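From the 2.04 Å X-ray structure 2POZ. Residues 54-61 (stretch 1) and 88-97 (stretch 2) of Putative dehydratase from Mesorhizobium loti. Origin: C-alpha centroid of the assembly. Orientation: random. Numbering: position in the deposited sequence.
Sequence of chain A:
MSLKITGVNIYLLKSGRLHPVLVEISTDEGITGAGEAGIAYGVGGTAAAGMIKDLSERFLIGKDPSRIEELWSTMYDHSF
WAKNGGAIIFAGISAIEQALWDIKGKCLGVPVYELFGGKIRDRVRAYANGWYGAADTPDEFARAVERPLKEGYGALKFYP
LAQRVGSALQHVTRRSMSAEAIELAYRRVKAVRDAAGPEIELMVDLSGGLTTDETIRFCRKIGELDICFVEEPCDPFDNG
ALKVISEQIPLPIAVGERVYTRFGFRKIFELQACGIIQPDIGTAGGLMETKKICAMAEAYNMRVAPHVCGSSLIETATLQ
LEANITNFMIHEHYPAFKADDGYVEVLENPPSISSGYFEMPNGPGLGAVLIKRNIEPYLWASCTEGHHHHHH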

# COMPACT_ATOMS: atom_id res chain seq x y z
N ASP A 54 1.83 9.05 43.02
CA ASP A 54 2.68 7.88 42.79
C ASP A 54 3.97 8.25 42.05
O ASP A 54 5.05 7.79 42.41
CB ASP A 54 1.94 6.81 41.98
CG ASP A 54 0.76 6.20 42.75
OD1 ASP A 54 0.75 6.28 44.00
OD2 ASP A 54 -0.15 5.63 42.11
N LEU A 55 3.84 9.09 41.03
CA LEU A 55 5.00 9.53 40.26
C LEU A 55 5.96 10.33 41.14
O LEU A 55 7.18 10.11 41.11
CB LEU A 55 4.56 10.41 39.07
CG LEU A 55 3.94 9.72 37.84
CD1 LEU A 55 3.38 10.77 36.89
CD2 LEU A 55 5.01 8.85 37.14
N SER A 56 5.41 11.25 41.92
CA SER A 56 6.24 12.08 42.79
C SER A 56 7.01 11.28 43.82
O SER A 56 8.21 11.50 44.01
CB SER A 56 5.38 13.13 43.49
OG SER A 56 4.80 14.02 42.56
N GLU A 57 6.33 10.36 44.50
CA GLU A 57 6.97 9.55 45.54
C GLU A 57 8.03 8.62 44.98
O GLU A 57 9.03 8.33 45.63
CB GLU A 57 5.91 8.74 46.30
CG GLU A 57 4.77 9.61 46.85
CD GLU A 57 3.84 8.86 47.79
OE1 GLU A 57 3.48 7.71 47.49
OE2 GLU A 57 3.46 9.44 48.83
N ARG A 58 7.82 8.16 43.75
CA ARG A 58 8.78 7.25 43.14
C ARG A 58 9.95 7.92 42.43
O ARG A 58 11.07 7.41 42.45
CB ARG A 58 8.05 6.32 42.16
CG ARG A 58 8.97 5.44 41.32
CD ARG A 58 9.57 4.30 42.13
NE ARG A 58 10.48 3.49 41.31
CZ ARG A 58 11.71 3.86 40.96
NH1 ARG A 58 12.21 5.02 41.35
NH2 ARG A 58 12.45 3.06 40.19
N PHE A 59 9.72 9.08 41.82
CA PHE A 59 10.77 9.72 41.04
C PHE A 59 11.27 11.12 41.36
O PHE A 59 12.33 11.49 40.87
CB PHE A 59 10.34 9.75 39.56
CG PHE A 59 9.97 8.42 39.00
CD1 PHE A 59 10.94 7.46 38.74
CD2 PHE A 59 8.64 8.13 38.69
CE1 PHE A 59 10.60 6.23 38.17
CE2 PHE A 59 8.28 6.91 38.12
CZ PHE A 59 9.26 5.96 37.86
N LEU A 60 10.55 11.90 42.15
CA LEU A 60 10.96 13.29 42.34
C LEU A 60 11.75 13.80 43.53
O LEU A 60 12.66 14.61 43.35
CB LEU A 60 9.72 14.19 42.20
CG LEU A 60 8.95 14.06 40.88
CD1 LEU A 60 7.85 15.11 40.85
CD2 LEU A 60 9.88 14.25 39.71
N ILE A 61 11.41 13.39 44.75
CA ILE A 61 12.11 13.92 45.91
C ILE A 61 13.62 13.71 45.91
O ILE A 61 14.11 12.60 45.67
CB ILE A 61 11.55 13.36 47.24
CG1 ILE A 61 10.09 13.80 47.42
CG2 ILE A 61 12.36 13.89 48.42
CD1 ILE A 61 9.11 13.05 46.58
N ILE A 88 -4.27 9.46 31.77
CA ILE A 88 -3.96 9.57 33.19
C ILE A 88 -2.45 9.61 33.47
O ILE A 88 -1.97 10.52 34.14
CB ILE A 88 -4.62 8.44 33.99
CG1 ILE A 88 -6.14 8.51 33.81
CG2 ILE A 88 -4.20 8.55 35.46
CD1 ILE A 88 -6.77 9.88 34.12
N ILE A 89 -1.71 8.63 32.96
CA ILE A 89 -0.27 8.62 33.18
C ILE A 89 0.36 9.89 32.59
O ILE A 89 1.17 10.56 33.24
CB ILE A 89 0.41 7.36 32.56
CG1 ILE A 89 1.92 7.40 32.79
CG2 ILE A 89 0.15 7.28 31.05
CD1 ILE A 89 2.33 7.23 34.22
N PHE A 90 -0.03 10.25 31.37
CA PHE A 90 0.57 11.42 30.76
C PHE A 90 0.13 12.76 31.31
O PHE A 90 0.88 13.73 31.22
CB PHE A 90 0.46 11.35 29.24
CG PHE A 90 1.46 10.41 28.63
CD1 PHE A 90 1.06 9.24 27.99
CD2 PHE A 90 2.82 10.62 28.82
CE1 PHE A 90 2.00 8.30 27.56
CE2 PHE A 90 3.77 9.68 28.39
CZ PHE A 90 3.35 8.52 27.77
N ALA A 91 -1.06 12.82 31.90
CA ALA A 91 -1.52 14.07 32.49
C ALA A 91 -0.68 14.28 33.76
O ALA A 91 -0.33 15.40 34.12
CB ALA A 91 -3.00 14.00 32.84
N GLY A 92 -0.34 13.18 34.43
CA GLY A 92 0.47 13.27 35.64
C GLY A 92 1.87 13.74 35.25
O GLY A 92 2.43 14.68 35.84
N ILE A 93 2.44 13.10 34.25
CA ILE A 93 3.76 13.48 33.79
C ILE A 93 3.77 14.92 33.29
O ILE A 93 4.69 15.67 33.58
CB ILE A 93 4.25 12.53 32.67
CG1 ILE A 93 4.52 11.15 33.29
CG2 ILE A 93 5.52 13.11 32.00
CD1 ILE A 93 4.90 10.06 32.29
N SER A 94 2.72 15.32 32.57
CA SER A 94 2.63 16.68 32.04
C SER A 94 2.63 17.74 33.13
O SER A 94 3.32 18.75 33.03
CB SER A 94 1.34 16.86 31.21
OG SER A 94 1.28 15.99 30.10
N ALA A 95 1.84 17.50 34.18
CA ALA A 95 1.75 18.45 35.28
C ALA A 95 3.12 18.66 35.90
O ALA A 95 3.53 19.79 36.15
CB ALA A 95 0.74 17.94 36.32
N ILE A 96 3.82 17.57 36.15
CA ILE A 96 5.15 17.62 36.75
C ILE A 96 6.13 18.34 35.83
O ILE A 96 6.88 19.20 36.29
CB ILE A 96 5.66 16.18 37.04
CG1 ILE A 96 4.90 15.62 38.24
CG2 ILE A 96 7.17 16.19 37.29
CD1 ILE A 96 5.07 14.14 38.46
N GLU A 97 6.10 18.01 34.54
CA GLU A 97 6.99 18.61 33.56
C GLU A 97 6.81 20.13 33.49
O GLU A 97 7.78 20.88 33.38
CB GLU A 97 6.77 17.97 32.18
CG GLU A 97 7.81 18.34 31.13
CD GLU A 97 7.36 19.47 30.22
OE1 GLU A 97 6.52 20.29 30.65
OE2 GLU A 97 7.86 19.56 29.08

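The contact is mostly between two helices. Stretch 2 is helical throughout, part of a longer helix, with i to i+4 bonds such as Ile93 N to Ile89 O (3.0 Å) and Ile96 N to Gly92 O (3.2 Å); in stretch 1, Phe59 N donates to Leu55 O at 2.8 Å. The helix axes cross at -61° and approach to 10.6 Å; the CA atoms of Leu55 and Gly92 are 7.5 Å apart, and those of Ser56 and Ile96 are 8.3 Å apart. No hydrogen bond spans the stretches, so their direct contact rests on apolar packing, which buries 254 Å² summed over both sides.

Leu55 is the centre of that packing. Its CA-to-CB bond points toward stretch 2, and with chi1 m and chi2 t its side chain fits as a knob among Ile89, Gly92, Ile93 and Ile96. Leu55 CD1 reaches the backbone itself, lying 3.7 Å from Gly92 C and 3.6 Å from Ile93 N. Glycine suits this floor: an ideal CB on Gly92 would point toward stretch 1 and come within a tight 3.1 Å of Leu55 CD1. The walls are apolar. Leu55 CD1 lies 3.8 Å from Ile93 CG1, while Leu55 CD2 is 4.3 Å from Ile89 CD1, whose side chain starts sideways but ends nearer to stretch 1.

Ile96 extends the contact along stretch 1. It too points toward its partner, and its branched side chain touches two leucines: Ile96 CD1 lies 3.8 Å from Leu55 CB, and both Ile96 CD1 and Ile96 CG2 lie 3.8 Å from Leu60 CD1. Ser56 adds only a marginal contact, with Ser56 OG 4.1 Å from Ile96 CD1. By contrast, Ser94 OG turns back to its own helix, donating to Phe90 O at 2.6 Å.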